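Local coordinates for nuclear transport factor 2 family protein (Rhodopseudomonas palustris, PDB 3DM8) that is of unknown function but may be an isomerase or another small-molecule-binding protein of the NTF2-like superfamily, at residues M1-H4 with S5-F9; S91-A95 with G96-P100. All coordinates share one frame; numbering follows the deposited sequence.

Interaction 1. Residues M1-H4 with S5-F9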
loop_
_atom_site.group_PDB
_atom_site.type_symbol
_atom_site.label_atom_id
_atom_site.label_comp_id
_atom_site.label_asym_id
_atom_site.label_seq_id
_atom_site.Cartn_x
_atom_site.Cartn_y
_atom_site.Cartn_z
ATOM N N MET A 1 6.676 -26.910 7.550
ATOM C CA MET A 1 6.777 -26.265 6.199
ATOM C C MET A 1 7.604 -24.998 6.278
ATOM O O MET A 1 7.276 -24.056 7.002
ATOM C CB MET A 1 5.395 -25.952 5.646
ATOM C CG MET A 1 5.420 -25.291 4.289
ATOM S SD MET A 1 5.045 -23.530 4.430
ATOM C CE MET A 1 3.514 -23.602 5.398
ATOM N N THR A 2 8.658 -24.970 5.475
ATOM C CA THR A 2 9.706 -23.982 5.666
ATOM C C THR A 2 10.041 -23.046 4.484
ATOM O O THR A 2 10.921 -22.197 4.674
ATOM C CB THR A 2 10.992 -24.668 6.161
ATOM O OG1 THR A 2 11.490 -25.511 5.128
ATOM C CG2 THR A 2 10.697 -25.519 7.421
ATOM N N GLU A 3 9.378 -23.162 3.316
ATOM C CA GLU A 3 9.466 -22.088 2.274
ATOM C C GLU A 3 8.126 -21.474 1.912
ATOM O O GLU A 3 7.305 -22.052 1.205
ATOM C CB GLU A 3 10.144 -22.455 0.951
ATOM C CG GLU A 3 10.441 -21.117 0.172
ATOM C CD GLU A 3 10.778 -21.245 -1.312
ATOM O OE1 GLU A 3 11.317 -20.248 -1.893
ATOM O OE2 GLU A 3 10.480 -22.298 -1.915
ATOM N N HIS A 4 7.977 -20.245 2.362
ATOM C CA HIS A 4 6.707 -19.554 2.269
ATOM C C HIS A 4 6.265 -19.403 0.807
ATOM O O HIS A 4 7.051 -19.115 -0.073
ATOM C CB HIS A 4 6.794 -18.208 2.977
ATOM C CG HIS A 4 5.462 -17.653 3.360
ATOM N ND1 HIS A 4 4.634 -17.057 2.450
ATOM C CD2 HIS A 4 4.804 -17.626 4.546
ATOM C CE1 HIS A 4 3.517 -16.679 3.050
ATOM N NE2 HIS A 4 3.604 -17.002 4.332
ATOM N N SER A 5 4.967 -19.589 0.610
ATOM C CA SER A 5 4.307 -19.460 -0.694
ATOM C C SER A 5 4.527 -18.111 -1.317
ATOM O O SER A 5 4.466 -17.972 -2.547
ATOM C CB SER A 5 2.801 -19.751 -0.577
ATOM O OG SER A 5 2.592 -21.146 -0.302
ATOM N N LEU A 6 4.779 -17.115 -0.487
ATOM C CA LEU A 6 5.013 -15.751 -1.037
ATOM C C LEU A 6 6.289 -15.747 -1.920
ATOM O O LEU A 6 6.344 -15.161 -3.014
ATOM C CB LEU A 6 5.156 -14.742 0.086
ATOM C CG LEU A 6 5.516 -13.320 -0.353
ATOM C CD1 LEU A 6 4.375 -12.736 -1.206
ATOM C CD2 LEU A 6 5.941 -12.388 0.837
ATOM N N TRP A 7 7.303 -16.418 -1.407
ATOM C CA TRP A 7 8.602 -16.508 -2.109
ATOM C C TRP A 7 8.469 -17.306 -3.420
ATOM O O TRP A 7 9.096 -16.987 -4.460
ATOM C CB TRP A 7 9.717 -17.050 -1.195
ATOM C CG TRP A 7 9.770 -16.324 0.153
ATOM C CD1 TRP A 7 9.765 -16.890 1.380
ATOM C CD2 TRP A 7 9.800 -14.914 0.362
ATOM N NE1 TRP A 7 9.815 -15.912 2.358
ATOM C CE2 TRP A 7 9.810 -14.691 1.753
ATOM C CE3 TRP A 7 9.799 -13.816 -0.493
ATOM C CZ2 TRP A 7 9.843 -13.415 2.307
ATOM C CZ3 TRP A 7 9.849 -12.538 0.061
ATOM C CH2 TRP A 7 9.879 -12.352 1.436
ATOM N N ARG A 8 7.664 -18.352 -3.359
ATOM C CA ARG A 8 7.406 -19.198 -4.543
ATOM C C ARG A 8 6.668 -18.407 -5.614
ATOM O O ARG A 8 6.966 -18.489 -6.821
ATOM C CB ARG A 8 6.653 -20.468 -4.178
ATOM C CG ARG A 8 7.389 -21.376 -3.244
ATOM C CD ARG A 8 6.606 -22.638 -2.990
ATOM N NE ARG A 8 5.234 -22.344 -2.596
ATOM C CZ ARG A 8 4.155 -22.713 -3.288
ATOM N NH1 ARG A 8 4.280 -23.417 -4.401
ATOM N NH2 ARG A 8 2.955 -22.400 -2.841
ATOM N N PHE A 9 5.710 -17.611 -5.154
ATOM C CA PHE A 9 4.941 -16.753 -6.051
ATOM C C PHE A 9 5.838 -15.692 -6.653
ATOM O O PHE A 9 5.780 -15.404 -7.837
ATOM C CB PHE A 9 3.769 -16.096 -5.303
ATOM C CG PHE A 9 3.118 -14.996 -6.047
ATOM C CD1 PHE A 9 2.416 -15.234 -7.201
ATOM C CD2 PHE A 9 3.136 -13.724 -5.543
ATOM C CE1 PHE A 9 1.817 -14.204 -7.900
ATOM C CE2 PHE A 9 2.499 -12.692 -6.235
ATOM C CZ PHE A 9 1.867 -12.940 -7.421
HETATM O O HOH W 1 4.602 -23.255 1.284
#
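Helix N-capping joins His4 to the first turn of helix 5-19, at the surface of the fold where the N-terminal arm gives way to the helix. The imidazole does the capping: Leu6 N donates to His4 ND1 at 2.9 Å, nearly straight at 163°, and arrives at the ring edge close to its plane. With CG swung anti to the backbone N (chi1 -159°), the ring reaches forward to the Leu6 amide in the first turn. The backbone closes the turn less firmly, with weak bonds to His4 O from Trp7 N at 3.0 Å and Arg8 N at 3.4 Å. His4 CB also rests against Trp7 CD1 at 3.6 Å. Beyond the cap, the extended Glu3 side chain puts OE2 3.5 Å from the aliphatic Arg8 CG, while the guanidinium turns away; OE1 makes a long, weak ion pair with Arg11. Arg8 NH2 instead meets Ser5 OG at 2.9 Å, in the guanidinium plane, and Gly114 O as well. A water donates to Glu3 O and reaches Ser5 OG weakly. Without the His4 imidazole, as with an alanine here, Leu6 N is likely to lose its acceptor and Gly80 O its partner. Because NE2 is bonded to Gly80 O while ND1 accepts, the ring is probably neutral with its proton on NE2, tying the helix start to Gly80, just past strand 67-79.

Interaction 2. Residues S91-A95 with G96-P100; sequences SLTAA and GTNRP
A β-hairpin joins strand 83-94 to strand 100-112, with residues 95-99 forming the connection. Thr93 faces Pro100 as an antiparallel non-hydrogen-bonded pair, a place where the proline's lack of an N-H costs no cross-strand bond. Toward the loop, Ala94 N donates to Arg99 O at 2.9 Å, almost linear at 174°; the same carbonyl receives a CA-H...O contact from Thr93 CA at 3.3 Å. The return bond is displaced by one residue: Ala94 O is met weakly by Asn98 N at 2.8 Å, whereas Arg99 N turns to Thr97 OG1, a weak bond of 3.3 Å that makes an ST turn. Thr97 holds OG1 between its backbone N and carbonyl carbon (chi1 58°), which brings the hydroxyl back over the loop, 3.6 Å from Ala94 CB. Ala94 CB also lies 4.0 Å from Arg99 CB. At the apex, Thr97 N makes a weak bond to Ala95 O around Gly96, whose backbone is that of a classic γ-turn; a β-carbon there would collide with Ala95 O. Asn98 then takes a left-handed helical conformation that sends the chain back. Arg99 leads outward, its NE bonded to Gln131 O in helix 125-133. The arrangement is that of a β-hairpin between sequential antiparallel strands that are neighbours in the sheet, here within an NTF2-like domain.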
loop_
_atom_site.group_PDB
_atom_site.type_symbol
_atom_site.label_atom_id
_atom_site.label_comp_id
_atom_site.label_asym_id
_atom_site.label_seq_id
_atom_site.Cartn_x
_atom_site.Cartn_y
_atom_site.Cartn_z
ATOM N N SER A 91 12.454 -1.545 -9.629
ATOM C CA SER A 91 13.078 -0.647 -10.607
ATOM C C SER A 91 12.960 -1.310 -11.949
ATOM O O SER A 91 13.411 -2.423 -12.137
ATOM C CB SER A 91 14.554 -0.364 -10.313
ATOM O OG SER A 91 14.726 0.026 -8.963
ATOM N N LEU A 92 12.311 -0.620 -12.851
ATOM C CA LEU A 92 12.097 -1.168 -14.172
ATOM C C LEU A 92 12.319 -0.241 -15.304
ATOM O O LEU A 92 12.444 0.991 -15.169
ATOM C CB LEU A 92 10.730 -1.800 -14.281
ATOM C CG LEU A 92 9.614 -0.787 -14.082
ATOM C CD1 LEU A 92 9.237 -0.049 -15.404
ATOM C CD2 LEU A 92 8.392 -1.478 -13.334
ATOM N N THR A 93 12.347 -0.864 -16.468
ATOM C CA THR A 93 12.328 -0.076 -17.666
ATOM C C THR A 93 11.196 -0.531 -18.589
ATOM O O THR A 93 10.907 -1.732 -18.789
ATOM C CB THR A 93 13.706 0.089 -18.339
ATOM O OG1 THR A 93 13.711 -0.438 -19.682
ATOM C CG2 THR A 93 14.830 -0.577 -17.487
ATOM N N ALA A 94 10.560 0.498 -19.093
ATOM C CA ALA A 94 9.444 0.382 -20.013
ATOM C C ALA A 94 9.869 -0.081 -21.391
ATOM O O ALA A 94 10.829 0.428 -21.990
ATOM C CB ALA A 94 8.721 1.688 -20.089
ATOM N N ALA A 95 9.125 -1.059 -21.894
ATOM C CA ALA A 95 9.342 -1.568 -23.241
ATOM C C ALA A 95 9.274 -0.463 -24.276
ATOM O O ALA A 95 8.417 0.413 -24.239
ATOM C CB ALA A 95 8.324 -2.694 -23.600
ATOM N N GLY A 96 10.177 -0.572 -25.234
ATOM C CA GLY A 96 10.209 0.296 -26.405
ATOM C C GLY A 96 10.803 1.667 -26.178
ATOM O O GLY A 96 11.684 2.133 -26.917
ATOM N N THR A 97 10.276 2.331 -25.171
ATOM C CA THR A 97 10.680 3.698 -24.901
ATOM C C THR A 97 11.877 3.688 -23.995
ATOM O O THR A 97 12.612 4.656 -23.931
ATOM C CB THR A 97 9.614 4.483 -24.148
ATOM O OG1 THR A 97 9.319 3.819 -22.936
ATOM C CG2 THR A 97 8.315 4.622 -25.008
ATOM N N ASN A 98 12.041 2.559 -23.339
ATOM C CA ASN A 98 13.099 2.324 -22.344
ATOM C C ASN A 98 13.091 3.340 -21.165
ATOM O O ASN A 98 14.104 3.624 -20.513
ATOM C CB ASN A 98 14.467 2.323 -23.041
ATOM C CG ASN A 98 14.742 1.001 -23.793
ATOM O OD1 ASN A 98 13.867 0.126 -23.859
ATOM N ND2 ASN A 98 15.936 0.852 -24.344
ATOM N N ARG A 99 11.940 3.901 -20.932
ATOM C CA ARG A 99 11.765 4.827 -19.802
ATOM C C ARG A 99 12.070 4.112 -18.441
ATOM O O ARG A 99 11.493 3.081 -18.167
ATOM C CB ARG A 99 10.315 5.350 -19.841
ATOM C CG ARG A 99 9.996 6.373 -18.773
ATOM C CD ARG A 99 11.021 7.477 -18.842
ATOM N NE ARG A 99 10.663 8.602 -17.983
ATOM C CZ ARG A 99 11.305 9.766 -17.992
ATOM N NH1 ARG A 99 12.326 9.944 -18.811
ATOM N NH2 ARG A 99 10.930 10.749 -17.184
ATOM N N PRO A 100 12.985 4.641 -17.603
ATOM C CA PRO A 100 13.078 4.066 -16.277
ATOM C C PRO A 100 12.014 4.498 -15.328
ATOM O O PRO A 100 11.677 5.679 -15.205
ATOM C CB PRO A 100 14.422 4.567 -15.736
ATOM C CG PRO A 100 15.047 5.312 -16.785
ATOM C CD PRO A 100 14.054 5.619 -17.843
#

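Interactions 1 and 2 lie on opposite sides of the chain's centre, their own centres about 29 Å apart and their nearest atoms about 14 Å apart, so neither touches the other. What connects them is the sheet. Residues 1-9 start helix 5-19, whose first turns pack on strands 67-79, 100-112 and 115-123; residues 91-100 join strand 83-94, a neighbour of strand 67-79, to strand 100-112. One contact thus sets where a helix begins against the sheet, and the other turns two of its strands. In NTF2-like proteins the curved sheet and its helices typically enclose a pocket; both contacts are structural, and no catalytic part is assigned to them.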